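Local coordinates for protein TipC2 (Streptococcus intermedius B196, PDB 6DHX) that probably acts as an immunity protein, protecting the producing bacterium against an antibacterial toxin exported by the type VII secretion system, at residues E97-R105 with A142-T150. Residues are numbered along the deposited sequence; the frame is centred on the assembly and turned at random.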
ATOM      1  N   GLU A  97      -1.928  15.344   1.240  1.00 33.95           N
ATOM      2  CA  GLU A  97      -2.783  16.486   0.974  1.00 38.86           C
ATOM      3  C   GLU A  97      -2.335  17.147  -0.334  1.00 43.91           C
ATOM      4  O   GLU A  97      -1.134  17.298  -0.578  1.00 41.20           O
ATOM      5  CB  GLU A  97      -2.732  17.468   2.145  1.00 43.23           C
ATOM      6  CG  GLU A  97      -3.815  18.531   2.053  1.00 56.04           C
ATOM      7  CD  GLU A  97      -3.547  19.738   2.947  1.00 72.09           C
ATOM      8  OE1 GLU A  97      -2.388  19.902   3.404  1.00 77.08           O
ATOM      9  OE2 GLU A  97      -4.497  20.527   3.174  1.00 72.30           O
ATOM     10  N   ILE A  98      -3.287  17.490  -1.205  1.00 36.58           N
ATOM     11  CA  ILE A  98      -2.964  18.173  -2.461  1.00 37.57           C
ATOM     12  C   ILE A  98      -3.604  19.536  -2.579  1.00 44.69           C
ATOM     13  O   ILE A  98      -3.172  20.338  -3.428  1.00 44.72           O
ATOM     14  CB  ILE A  98      -3.322  17.310  -3.689  1.00 38.25           C
ATOM     15  CG1 ILE A  98      -4.839  17.120  -3.806  1.00 42.55           C
ATOM     16  CG2 ILE A  98      -2.596  15.968  -3.597  1.00 34.77           C
ATOM     17  CD1 ILE A  98      -5.233  16.473  -5.107  1.00 43.68           C
ATOM     18  N   GLY A  99      -4.583  19.847  -1.749  1.00 45.94           N
ATOM     19  CA  GLY A  99      -5.166  21.157  -1.717  1.00 46.64           C
ATOM     20  C   GLY A  99      -6.005  21.255  -0.469  1.00 54.69           C
ATOM     21  O   GLY A  99      -6.075  20.306   0.317  1.00 50.95           O
ATOM     22  N   PRO A 100      -6.693  22.380  -0.268  1.00 51.50           N
ATOM     23  CA  PRO A 100      -7.468  22.534   0.974  1.00 52.44           C
ATOM     24  C   PRO A 100      -8.623  21.542   0.983  1.00 47.75           C
ATOM     25  O   PRO A 100      -9.437  21.514   0.059  1.00 47.70           O
ATOM     26  CB  PRO A 100      -7.947  23.990   0.918  1.00 57.61           C
ATOM     27  CG  PRO A 100      -8.031  24.308  -0.540  1.00 57.15           C
ATOM     28  CD  PRO A 100      -6.967  23.459  -1.238  1.00 54.35           C
ATOM     29  N   ASN A 101      -8.644  20.684   2.004  1.00 51.43           N
ATOM     30  CA  ASN A 101      -9.680  19.660   2.190  1.00 50.77           C
ATOM     31  C   ASN A 101      -9.666  18.589   1.097  1.00 44.10           C
ATOM     32  O   ASN A 101     -10.677  17.933   0.854  1.00 46.81           O
ATOM     33  CB  ASN A 101     -11.069  20.293   2.289  1.00 55.28           C
ATOM     34  CG  ASN A 101     -11.145  21.342   3.377  1.00 67.51           C
ATOM     35  OD1 ASN A 101     -11.001  21.031   4.560  1.00 72.91           O
ATOM     36  ND2 ASN A 101     -11.367  22.593   2.986  1.00 70.76           N
ATOM     37  N   VAL A 102      -8.539  18.360   0.437  1.00 40.65           N
ATOM     38  CA  VAL A 102      -8.489  17.352  -0.628  1.00 39.84           C
ATOM     39  C   VAL A 102      -7.191  16.574  -0.495  1.00 35.48           C
ATOM     40  O   VAL A 102      -6.123  17.179  -0.375  1.00 39.14           O
ATOM     41  CB  VAL A 102      -8.596  17.977  -2.037  1.00 41.27           C
ATOM     42  CG1 VAL A 102      -8.524  16.873  -3.108  1.00 41.58           C
ATOM     43  CG2 VAL A 102      -9.908  18.800  -2.195  1.00 47.19           C
ATOM     44  N   ARG A 103      -7.278  15.234  -0.508  1.00 32.45           N
ATOM     45  CA  ARG A 103      -6.104  14.367  -0.463  1.00 34.24           C
ATOM     46  C   ARG A 103      -6.132  13.432  -1.656  1.00 33.22           C
ATOM     47  O   ARG A 103      -7.205  13.018  -2.115  1.00 35.06           O
ATOM     48  CB  ARG A 103      -6.029  13.514   0.842  1.00 33.38           C
ATOM     49  CG  ARG A 103      -6.197  14.364   2.149  1.00 36.67           C
ATOM     50  CD  ARG A 103      -5.822  13.512   3.374  1.00 40.91           C
ATOM     51  NE  ARG A 103      -6.542  12.233   3.460  1.00 44.45           N
ATOM     52  CZ  ARG A 103      -7.779  12.111   3.954  1.00 44.17           C
ATOM     53  NH1 ARG A 103      -8.429  13.190   4.378  1.00 45.41           N
ATOM     54  NH2 ARG A 103      -8.365  10.915   4.015  1.00 40.65           N
ATOM     55  N   VAL A 104      -4.962  13.111  -2.164  1.00 29.36           N
ATOM     56  CA  VAL A 104      -4.821  12.033  -3.128  1.00 27.45           C
ATOM     57  C   VAL A 104      -4.458  10.760  -2.377  1.00 34.97           C
ATOM     58  O   VAL A 104      -3.774  10.784  -1.353  1.00 31.44           O
ATOM     59  CB  VAL A 104      -3.764  12.391  -4.189  1.00 30.82           C
ATOM     60  CG1 VAL A 104      -2.346  12.391  -3.555  1.00 30.24           C
ATOM     61  CG2 VAL A 104      -3.831  11.468  -5.361  1.00 30.59           C
ATOM     62  N   ARG A 105      -4.985   9.642  -2.844  1.00 27.74           N
ATOM     63  CA  ARG A 105      -4.686   8.344  -2.258  1.00 29.53           C
ATOM     64  C   ARG A 105      -4.109   7.497  -3.364  1.00 31.96           C
ATOM     65  O   ARG A 105      -4.762   7.302  -4.390  1.00 30.83           O
ATOM     66  CB  ARG A 105      -5.940   7.679  -1.717  1.00 30.72           C
ATOM     67  CG  ARG A 105      -6.919   8.598  -1.046  1.00 49.27           C
ATOM     68  CD  ARG A 105      -8.230   7.830  -0.811  1.00 59.54           C
ATOM     69  NE  ARG A 105      -8.228   7.019   0.418  1.00 61.46           N
ATOM     70  CZ  ARG A 105      -7.724   5.792   0.562  1.00 64.09           C
ATOM     71  NH1 ARG A 105      -7.815   5.182   1.742  1.00 56.26           N
ATOM     72  NH2 ARG A 105      -7.097   5.191  -0.434  1.00 67.86           N
ATOM     73  N   ALA A 142      -9.939  15.061 -12.829  1.00 31.49           N
ATOM     74  CA  ALA A 142     -10.266  16.484 -12.700  1.00 32.64           C
ATOM     75  C   ALA A 142      -9.598  17.106 -11.469  1.00 37.43           C
ATOM     76  O   ALA A 142      -9.101  18.242 -11.531  1.00 37.39           O
ATOM     77  CB  ALA A 142     -11.785  16.699 -12.654  1.00 33.18           C
ATOM     78  N   TYR A 143      -9.611  16.394 -10.336  1.00 34.51           N
ATOM     79  CA  TYR A 143      -8.929  16.905  -9.155  1.00 40.00           C
ATOM     80  C   TYR A 143      -7.438  17.001  -9.404  1.00 37.46           C
ATOM     81  O   TYR A 143      -6.795  17.973  -8.980  1.00 37.67           O
ATOM     82  CB  TYR A 143      -9.198  16.019  -7.933  1.00 34.62           C
ATOM     83  CG  TYR A 143     -10.545  16.236  -7.331  1.00 37.45           C
ATOM     84  CD1 TYR A 143     -10.778  17.306  -6.461  1.00 41.21           C
ATOM     85  CD2 TYR A 143     -11.608  15.391  -7.661  1.00 35.46           C
ATOM     86  CE1 TYR A 143     -12.045  17.527  -5.937  1.00 44.12           C
ATOM     87  CE2 TYR A 143     -12.867  15.601  -7.154  1.00 36.90           C
ATOM     88  CZ  TYR A 143     -13.081  16.655  -6.286  1.00 40.55           C
ATOM     89  OH  TYR A 143     -14.344  16.829  -5.774  1.00 45.04           O
ATOM     90  N   LEU A 144      -6.852  15.967 -10.027  1.00 33.60           N
ATOM     91  CA  LEU A 144      -5.405  16.002 -10.247  1.00 34.98           C
ATOM     92  C   LEU A 144      -5.038  17.184 -11.129  1.00 40.12           C
ATOM     93  O   LEU A 144      -4.089  17.927 -10.828  1.00 41.18           O
ATOM     94  CB  LEU A 144      -4.918  14.693 -10.872  1.00 33.61           C
ATOM     95  CG  LEU A 144      -5.161  13.462 -10.006  1.00 34.56           C
ATOM     96  CD1 LEU A 144      -4.671  12.238 -10.757  1.00 36.42           C
ATOM     97  CD2 LEU A 144      -4.405  13.565  -8.655  1.00 32.89           C
ATOM     98  N   LYS A 145      -5.794  17.375 -12.220  1.00 39.75           N
ATOM     99  CA  LYS A 145      -5.551  18.519 -13.112  1.00 37.17           C
ATOM    100  C   LYS A 145      -5.701  19.846 -12.379  1.00 44.15           C
ATOM    101  O   LYS A 145      -4.896  20.767 -12.575  1.00 45.36           O
ATOM    102  CB  LYS A 145      -6.488  18.451 -14.314  1.00 41.62           C
ATOM    103  CG  LYS A 145      -6.300  19.618 -15.320  1.00 48.52           C
ATOM    104  CD  LYS A 145      -7.404  19.539 -16.396  1.00 50.31           C
ATOM    105  CE  LYS A 145      -7.366  20.721 -17.359  1.00 59.65           C
ATOM    106  NZ  LYS A 145      -8.683  20.841 -18.054  1.00 59.09           N
ATOM    107  N   LYS A 146      -6.717  19.971 -11.530  1.00 41.83           N
ATOM    108  CA  LYS A 146      -6.901  21.228 -10.806  1.00 45.46           C
ATOM    109  C   LYS A 146      -5.681  21.567  -9.961  1.00 45.92           C
ATOM    110  O   LYS A 146      -5.200  22.704  -9.970  1.00 48.35           O
ATOM    111  CB  LYS A 146      -8.151  21.155  -9.942  1.00 43.83           C
ATOM    112  CG  LYS A 146      -8.363  22.332  -9.068  1.00 48.27           C
ATOM    113  CD  LYS A 146      -9.732  22.260  -8.418  1.00 48.68           C
ATOM    114  CE  LYS A 146     -10.017  23.579  -7.700  1.00 53.47           C
ATOM    115  NZ  LYS A 146     -11.006  23.345  -6.616  1.00 54.83           N
ATOM    116  N   TYR A 147      -5.145  20.590  -9.248  1.00 42.47           N
ATOM    117  CA  TYR A 147      -4.033  20.850  -8.356  1.00 44.62           C
ATOM    118  C   TYR A 147      -2.672  20.634  -9.014  1.00 46.87           C
ATOM    119  O   TYR A 147      -1.654  20.633  -8.315  1.00 54.37           O
ATOM    120  CB  TYR A 147      -4.199  20.000  -7.093  1.00 47.73           C
ATOM    121  CG  TYR A 147      -5.397  20.483  -6.311  1.00 45.04           C
ATOM    122  CD1 TYR A 147      -5.364  21.717  -5.670  1.00 50.57           C
ATOM    123  CD2 TYR A 147      -6.557  19.742  -6.235  1.00 41.65           C
ATOM    124  CE1 TYR A 147      -6.454  22.190  -4.983  1.00 51.05           C
ATOM    125  CE2 TYR A 147      -7.676  20.223  -5.556  1.00 46.45           C
ATOM    126  CZ  TYR A 147      -7.603  21.441  -4.914  1.00 50.15           C
ATOM    127  OH  TYR A 147      -8.682  21.936  -4.218  1.00 55.23           O
ATOM    128  N   GLY A 148      -2.630  20.476 -10.335  1.00 44.23           N
ATOM    129  CA  GLY A 148      -1.371  20.362 -11.056  1.00 46.59           C
ATOM    130  C   GLY A 148      -0.562  19.096 -10.813  1.00 45.30           C
ATOM    131  O   GLY A 148       0.665  19.144 -10.822  1.00 50.37           O
ATOM    132  N   ILE A 149      -1.220  17.957 -10.633  1.00 42.32           N
ATOM    133  CA  ILE A 149      -0.535  16.697 -10.388  1.00 38.30           C
ATOM    134  C   ILE A 149      -0.504  15.892 -11.681  1.00 40.44           C
ATOM    135  O   ILE A 149      -1.548  15.471 -12.183  1.00 40.54           O
ATOM    136  CB  ILE A 149      -1.238  15.913  -9.280  1.00 40.10           C
ATOM    137  CG1 ILE A 149      -1.306  16.795  -8.040  1.00 46.68           C
ATOM    138  CG2 ILE A 149      -0.502  14.591  -9.029  1.00 35.10           C
ATOM    139  CD1 ILE A 149      -2.066  16.187  -6.942  1.00 53.39           C
ATOM    140  N   THR A 150       0.695  15.651 -12.206  1.00 39.37           N
ATOM    141  CA  THR A 150       0.853  14.940 -13.465  1.00 40.76           C
ATOM    142  C   THR A 150       1.092  13.462 -13.230  1.00 45.52           C
ATOM    143  O   THR A 150       1.372  13.019 -12.109  1.00 43.98           O
ATOM    144  CB  THR A 150       2.029  15.520 -14.254  1.00 45.24           C
ATOM    145  OG1 THR A 150       3.239  15.277 -13.528  1.00 47.16           O
ATOM    146  CG2 THR A 150       1.834  17.046 -14.473  1.00 47.02           C
TER
HETATM  147  O   HOH W   1      -0.995  20.146  -5.046  1.00 48.04           O
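The ring of Y147 lies flat against the backbone of I98 and G99 at the end of strand 89-99. CA of G99 sits 4.1 Å from the centroid of the Y147 ring, 29° off the normal, an off-centre CH-pi contact. The opposite face carries the CG methylene of K146, so the ring lies between the strand backbone and K146 of helix 137-146. At the phenol end, CD of P100 and CG2 of V102 lie 3.8 and 3.9 Å from Y147 OH, respectively.

I98 fills the angle between Y147 and I149, crossing each at about a right angle. A chi1 of 67° tucks CG1 of I98 in between its own N and C; CD1 of I98 reaches CD2 of Y147 at 3.7 Å and also touches CD1 of I149, on which CG2 of I98 presses at a tight 3.4 Å. Further along the hairpin, V102 CG1 meets Y143 CD1 at 4.1 Å, and V104 CG2 touches L144 CD2. No direct hydrogen bond joins the segments; a water donates to I98 O at 2.7 Å and, weakly, to Y147 O.

Outside the pair, L125 of strand 116-127 touches both V102 and Y143, and W195 packs on L144. On one side, I98 and G99 are set together opposite V102, a classic beta bulge beside the type II turn; on the other, G148 closes helix 137-146 with a Schellman motif. The whole is a helix C-terminus docked by apolar side chains onto a bulged beta-hairpin.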